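Local coordinates for protein CobC (Shigella flexneri 2a, PDB 6NRU) that probably removes the phosphate from adenosylcobalamin 5'-phosphate and alpha-ribazole 5'-phosphate in the last steps of vitamin B12 assembly, at residues 4-17 with 176-188. Numbering follows the deposited sequence.
With SO4 (sulfate ion), chain N.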
loop_
_atom_site.group_PDB
_atom_site.type_symbol
_atom_site.label_atom_id
_atom_site.label_comp_id
_atom_site.label_asym_id
_atom_site.label_seq_id
_atom_site.Cartn_x
_atom_site.Cartn_y
_atom_site.Cartn_z
HETATM N N MSE A 4 1.992 -3.418 -19.450
HETATM C CA MSE A 4 2.028 -4.182 -18.210
HETATM C C MSE A 4 0.794 -3.913 -17.360
HETATM O O MSE A 4 0.099 -2.917 -17.554
HETATM C CB MSE A 4 3.286 -3.846 -17.411
HETATM C CG MSE A 4 3.375 -2.390 -16.989
HETATM SE SE MSE A 4 4.863 -2.034 -15.779
HETATM C CE MSE A 4 6.317 -2.703 -16.883
ATOM N N ARG A 5 0.525 -4.810 -16.412
ATOM C CA ARG A 5 -0.563 -4.632 -15.461
ATOM C C ARG A 5 -0.035 -4.792 -14.045
ATOM O O ARG A 5 0.637 -5.781 -13.734
ATOM C CB ARG A 5 -1.694 -5.631 -15.697
ATOM C CG ARG A 5 -2.700 -5.650 -14.561
ATOM C CD ARG A 5 -3.875 -6.536 -14.875
ATOM N NE ARG A 5 -4.844 -5.880 -15.742
ATOM C CZ ARG A 5 -6.144 -6.143 -15.729
ATOM N NH1 ARG A 5 -6.963 -5.503 -16.553
ATOM N NH2 ARG A 5 -6.625 -7.051 -14.889
ATOM N N LEU A 6 -0.349 -3.825 -13.189
ATOM C CA LEU A 6 -0.012 -3.885 -11.773
ATOM C C LEU A 6 -1.230 -4.376 -11.004
ATOM O O LEU A 6 -2.287 -3.738 -11.035
ATOM C CB LEU A 6 0.431 -2.516 -11.259
ATOM C CG LEU A 6 1.388 -1.752 -12.178
ATOM C CD1 LEU A 6 1.697 -0.382 -11.607
ATOM C CD2 LEU A 6 2.667 -2.548 -12.397
ATOM N N TRP A 7 -1.089 -5.516 -10.338
ATOM C CA TRP A 7 -2.127 -6.023 -9.453
ATOM C C TRP A 7 -1.835 -5.513 -8.049
ATOM O O TRP A 7 -0.798 -5.848 -7.467
ATOM C CB TRP A 7 -2.176 -7.549 -9.488
ATOM C CG TRP A 7 -2.364 -8.112 -10.870
ATOM C CD1 TRP A 7 -1.423 -8.204 -11.855
ATOM C CD2 TRP A 7 -3.571 -8.659 -11.419
ATOM N NE1 TRP A 7 -1.967 -8.773 -12.980
ATOM C CE2 TRP A 7 -3.285 -9.063 -12.738
ATOM C CE3 TRP A 7 -4.866 -8.845 -10.923
ATOM C CZ2 TRP A 7 -4.247 -9.641 -13.569
ATOM C CZ3 TRP A 7 -5.817 -9.421 -11.748
ATOM C CH2 TRP A 7 -5.503 -9.811 -13.055
ATOM N N LEU A 8 -2.732 -4.691 -7.517
ATOM C CA LEU A 8 -2.512 -4.009 -6.249
ATOM C C LEU A 8 -3.255 -4.731 -5.135
ATOM O O LEU A 8 -4.456 -4.998 -5.252
ATOM C CB LEU A 8 -2.973 -2.553 -6.335
ATOM C CG LEU A 8 -2.521 -1.802 -7.591
ATOM C CD1 LEU A 8 -3.042 -0.374 -7.599
ATOM C CD2 LEU A 8 -1.002 -1.819 -7.707
ATOM N N ILE A 9 -2.541 -5.043 -4.057
ATOM C CA ILE A 9 -3.123 -5.660 -2.869
ATOM C C ILE A 9 -2.611 -4.910 -1.648
ATOM O O ILE A 9 -1.396 -4.813 -1.439
ATOM C CB ILE A 9 -2.779 -7.154 -2.759
ATOM C CG1 ILE A 9 -3.556 -7.965 -3.795
ATOM C CG2 ILE A 9 -3.069 -7.664 -1.351
ATOM C CD1 ILE A 9 -3.409 -9.463 -3.621
ATOM N N ARG A 10 -3.531 -4.377 -0.852
ATOM C CA ARG A 10 -3.201 -3.818 0.447
ATOM C C ARG A 10 -3.237 -4.931 1.485
ATOM O O ARG A 10 -4.077 -5.832 1.411
ATOM C CB ARG A 10 -4.182 -2.703 0.815
ATOM C CG ARG A 10 -4.077 -2.182 2.240
ATOM C CD ARG A 10 -5.294 -1.331 2.570
ATOM N NE ARG A 10 -5.311 -0.850 3.948
ATOM C CZ ARG A 10 -6.337 -0.200 4.487
ATOM N NH1 ARG A 10 -7.421 0.042 3.764
ATOM N NH2 ARG A 10 -6.282 0.209 5.747
ATOM N N HIS A 11 -2.308 -4.875 2.439
ATOM C CA HIS A 11 -2.221 -5.897 3.472
ATOM C C HIS A 11 -3.523 -5.981 4.269
ATOM O O HIS A 11 -4.294 -5.022 4.362
ATOM C CB HIS A 11 -1.055 -5.603 4.412
ATOM C CG HIS A 11 -1.212 -4.332 5.186
ATOM N ND1 HIS A 11 -1.993 -4.241 6.320
ATOM C CD2 HIS A 11 -0.692 -3.099 4.988
ATOM C CE1 HIS A 11 -1.946 -3.006 6.786
ATOM N NE2 HIS A 11 -1.163 -2.293 5.996
ATOM N N GLY A 12 -3.754 -7.150 4.857
ATOM C CA GLY A 12 -4.974 -7.403 5.591
ATOM C C GLY A 12 -5.061 -6.603 6.880
ATOM O O GLY A 12 -4.184 -5.815 7.235
ATOM N N GLU A 13 -6.165 -6.824 7.594
ATOM C CA GLU A 13 -6.410 -6.122 8.847
ATOM C C GLU A 13 -5.306 -6.416 9.856
ATOM O O GLU A 13 -4.765 -7.524 9.907
ATOM C CB GLU A 13 -7.769 -6.527 9.422
ATOM C CG GLU A 13 -8.170 -5.766 10.676
ATOM C CD GLU A 13 -9.314 -6.427 11.427
ATOM O OE1 GLU A 13 -9.140 -7.567 11.908
ATOM O OE2 GLU A 13 -10.389 -5.802 11.536
ATOM N N THR A 14 -4.966 -5.409 10.656
ATOM C CA THR A 14 -3.946 -5.529 11.685
ATOM C C THR A 14 -4.516 -5.065 13.019
ATOM O O THR A 14 -5.592 -4.460 13.088
ATOM C CB THR A 14 -2.688 -4.723 11.330
ATOM O OG1 THR A 14 -3.020 -3.334 11.235
ATOM C CG2 THR A 14 -2.112 -5.185 10.002
ATOM N N GLN A 15 -3.789 -5.373 14.093
ATOM C CA GLN A 15 -4.258 -5.013 15.426
ATOM C C GLN A 15 -4.322 -3.505 15.608
ATOM O O GLN A 15 -5.210 -3.001 16.305
ATOM C CB GLN A 15 -3.355 -5.637 16.492
ATOM C CG GLN A 15 -3.874 -5.477 17.910
ATOM C CD GLN A 15 -5.226 -6.134 18.109
ATOM O OE1 GLN A 15 -5.429 -7.287 17.728
ATOM N NE2 GLN A 15 -6.162 -5.400 18.704
ATOM N N ALA A 16 -3.392 -2.769 14.995
ATOM C CA ALA A 16 -3.442 -1.313 15.066
ATOM C C ALA A 16 -4.721 -0.779 14.433
ATOM O O ALA A 16 -5.311 0.187 14.932
ATOM C CB ALA A 16 -2.210 -0.710 14.389
ATOM N N ASN A 17 -5.160 -1.393 13.332
ATOM C CA ASN A 17 -6.434 -1.017 12.728
ATOM C C ASN A 17 -7.581 -1.260 13.697
ATOM O O ASN A 17 -8.454 -0.403 13.878
ATOM C CB ASN A 17 -6.655 -1.797 11.430
ATOM C CG ASN A 17 -5.614 -1.485 10.377
ATOM O OD1 ASN A 17 -5.332 -2.307 9.504
ATOM N ND2 ASN A 17 -5.034 -0.292 10.455
ATOM N N VAL A 176 -8.118 2.288 -0.953
ATOM C CA VAL A 176 -7.778 0.899 -1.249
ATOM C C VAL A 176 -8.122 0.053 -0.030
ATOM O O VAL A 176 -7.605 0.290 1.068
ATOM C CB VAL A 176 -6.298 0.752 -1.632
ATOM C CG1 VAL A 176 -5.945 -0.712 -1.825
ATOM C CG2 VAL A 176 -6.002 1.546 -2.897
ATOM N N ASP A 177 -8.981 -0.943 -0.229
ATOM C CA ASP A 177 -9.595 -1.704 0.849
ATOM C C ASP A 177 -8.830 -2.987 1.152
ATOM O O ASP A 177 -8.103 -3.525 0.314
ATOM C CB ASP A 177 -11.043 -2.047 0.502
ATOM C CG ASP A 177 -11.940 -0.838 0.524
ATOM O OD1 ASP A 177 -11.422 0.286 0.691
ATOM O OD2 ASP A 177 -13.166 -1.012 0.378
ATOM N N GLN A 178 -9.024 -3.478 2.373
ATOM C CA GLN A 178 -8.433 -4.732 2.811
ATOM C C GLN A 178 -9.327 -5.899 2.414
ATOM O O GLN A 178 -10.555 -5.789 2.394
ATOM C CB GLN A 178 -8.207 -4.721 4.324
ATOM C CG GLN A 178 -7.143 -3.722 4.767
ATOM C CD GLN A 178 -7.038 -3.597 6.273
ATOM O OE1 GLN A 178 -8.048 -3.596 6.980
ATOM N NE2 GLN A 178 -5.813 -3.475 6.775
ATOM N N GLY A 179 -8.696 -7.023 2.088
ATOM C CA GLY A 179 -9.418 -8.160 1.563
ATOM C C GLY A 179 -9.828 -8.029 0.115
ATOM O O GLY A 179 -10.582 -8.876 -0.378
ATOM N N CYS A 180 -9.360 -6.994 -0.576
ATOM C CA CYS A 180 -9.687 -6.730 -1.966
ATOM C C CYS A 180 -8.411 -6.656 -2.792
ATOM O O CYS A 180 -7.298 -6.634 -2.263
ATOM C CB CYS A 180 -10.470 -5.419 -2.114
ATOM S SG CYS A 180 -11.988 -5.302 -1.146
ATOM N N TRP A 181 -8.589 -6.603 -4.109
ATOM C CA TRP A 181 -7.479 -6.438 -5.034
ATOM C C TRP A 181 -7.881 -5.460 -6.128
ATOM O O TRP A 181 -9.059 -5.350 -6.485
ATOM C CB TRP A 181 -7.049 -7.780 -5.643
ATOM C CG TRP A 181 -8.133 -8.453 -6.427
ATOM C CD1 TRP A 181 -9.065 -9.331 -5.952
ATOM C CD2 TRP A 181 -8.402 -8.300 -7.827
ATOM N NE1 TRP A 181 -9.897 -9.733 -6.970
ATOM C CE2 TRP A 181 -9.511 -9.117 -8.131
ATOM C CE3 TRP A 181 -7.811 -7.555 -8.853
ATOM C CZ2 TRP A 181 -10.040 -9.206 -9.416
ATOM C CZ3 TRP A 181 -8.339 -7.648 -10.129
ATOM C CH2 TRP A 181 -9.443 -8.467 -10.399
ATOM N N SER A 182 -6.889 -4.740 -6.647
ATOM C CA SER A 182 -7.082 -3.774 -7.717
ATOM C C SER A 182 -6.063 -4.032 -8.819
ATOM O O SER A 182 -5.057 -4.715 -8.615
ATOM C CB SER A 182 -6.946 -2.337 -7.206
ATOM O OG SER A 182 -7.725 -2.143 -6.042
ATOM N N ALA A 183 -6.330 -3.470 -9.997
ATOM C CA ALA A 183 -5.421 -3.625 -11.122
ATOM C C ALA A 183 -5.435 -2.361 -11.971
ATOM O O ALA A 183 -6.496 -1.779 -12.215
ATOM C CB ALA A 183 -5.786 -4.845 -11.977
ATOM N N ILE A 184 -4.248 -1.948 -12.390
ATOM C CA ILE A 184 -4.052 -0.806 -13.246
ATOM C C ILE A 184 -3.141 -1.159 -14.420
ATOM O O ILE A 184 -2.089 -1.716 -14.217
ATOM C CB ILE A 184 -3.495 0.384 -12.460
ATOM C CG1 ILE A 184 -2.965 1.440 -13.409
ATOM C CG2 ILE A 184 -2.440 -0.065 -11.472
ATOM C CD1 ILE A 184 -3.385 2.823 -13.032
ATOM N N ASP A 185 -3.542 -0.806 -15.640
ATOM C CA ASP A 185 -2.763 -1.108 -16.832
ATOM C C ASP A 185 -1.967 0.114 -17.266
ATOM O O ASP A 185 -2.470 1.240 -17.225
ATOM C CB ASP A 185 -3.673 -1.561 -17.976
ATOM C CG ASP A 185 -3.894 -3.059 -17.989
ATOM O OD1 ASP A 185 -2.912 -3.806 -18.185
ATOM O OD2 ASP A 185 -5.053 -3.490 -17.803
ATOM N N ILE A 186 -0.724 -0.111 -17.683
ATOM C CA ILE A 186 0.142 0.951 -18.179
ATOM C C ILE A 186 0.687 0.538 -19.536
ATOM O O ILE A 186 1.244 -0.555 -19.680
ATOM C CB ILE A 186 1.301 1.258 -17.215
ATOM C CG1 ILE A 186 0.797 1.368 -15.780
ATOM C CG2 ILE A 186 1.995 2.540 -17.626
ATOM C CD1 ILE A 186 1.910 1.499 -14.767
ATOM N N ASN A 187 0.530 1.410 -20.527
ATOM C CA ASN A 187 1.082 1.185 -21.856
ATOM C C ASN A 187 1.572 2.520 -22.386
ATOM O O ASN A 187 0.789 3.467 -22.498
ATOM C CB ASN A 187 0.043 0.569 -22.795
ATOM C CG ASN A 187 -0.503 -0.744 -22.272
ATOM O OD1 ASN A 187 -1.660 -0.829 -21.868
ATOM N ND2 ASN A 187 0.329 -1.776 -22.277
ATOM N N GLN A 188 2.867 2.590 -22.701
ATOM C CA GLN A 188 3.519 3.842 -23.087
ATOM C C GLN A 188 3.294 4.908 -22.021
ATOM O O GLN A 188 3.038 6.077 -22.318
ATOM C CB GLN A 188 3.048 4.319 -24.462
ATOM C CG GLN A 188 3.451 3.395 -25.597
ATOM C CD GLN A 188 2.648 2.109 -25.603
ATOM O OE1 GLN A 188 1.444 2.120 -25.858
ATOM N NE2 GLN A 188 3.307 0.997 -25.299
HETATM S S SO4 N . -3.207 1.260 7.659
HETATM O O1 SO4 N . -2.623 2.555 7.324
HETATM O O2 SO4 N . -3.779 1.318 9.000
HETATM O O3 SO4 N . -4.254 0.933 6.696
HETATM O O4 SO4 N . -2.174 0.228 7.613
HETATM O O HOH W 1 -0.254 -3.962 -21.040
HETATM O O HOH W 2 -6.303 -4.246 -1.470
#
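Leu6 with Ile184 and Leu8 with Ser182 form hydrogen-bonded antiparallel pairs, joining strands 5-10 and 181-187, whose axes approach to 4.4 Å with directions at 155°. Trp7 faces Ala183 between them, and Arg5 faces Asp185 just beyond Leu6, both as non-hydrogen-bonded pairs. Strand 5-10 also pairs in parallel with strand 146-151, so the sheet changes direction here. Beyond Leu8 the regular ladder gives way to water 2, which takes the N-H of Arg10 and donates to Asp177 O and Cys180 O.

On one face of the sheet, Arg5 turns NE and NH1 side-on to the single oxygen Asp185 OD2, at 3.2 and 3.0 Å, the oxygen lying 6° from the guanidinium plane. Trp7 and Trp181 run side by side, CZ3 to CZ3 3.5 Å, their rings oblique; Asn146 and Ala200 take their respective indole N-H groups. Leu6, Leu8 and Ile184 pack together on the other face, where helix 153-163 meets Leu6 and Leu8.

At the strand ends, Arg10 is extended, with CG anti to its backbone N (chi1 171°), and NH1 reaches Val176 O at 2.7 Å while Gln178 CG lies over its guanidinium. Gln178 NE2 donates to Asn17 OD1 at 3.0 Å and more weakly to His11 O. In His11, the likely phosphohistidine nucleophile, ND1 bonds Gly12 O at 2.8 Å.

That bond probably helps to orient the ring, whose NE2 bonds sulfate O4 weakly. Asn17 and Arg60 also hydrogen-bond the anion, and Arg10 NH2 approaches O3 doubtfully closely; the sulfate therefore probably marks the phosphate pocket of this histidine phosphatase, with Val176 and Gln178 as second-shell supports for Arg10 and Asn17.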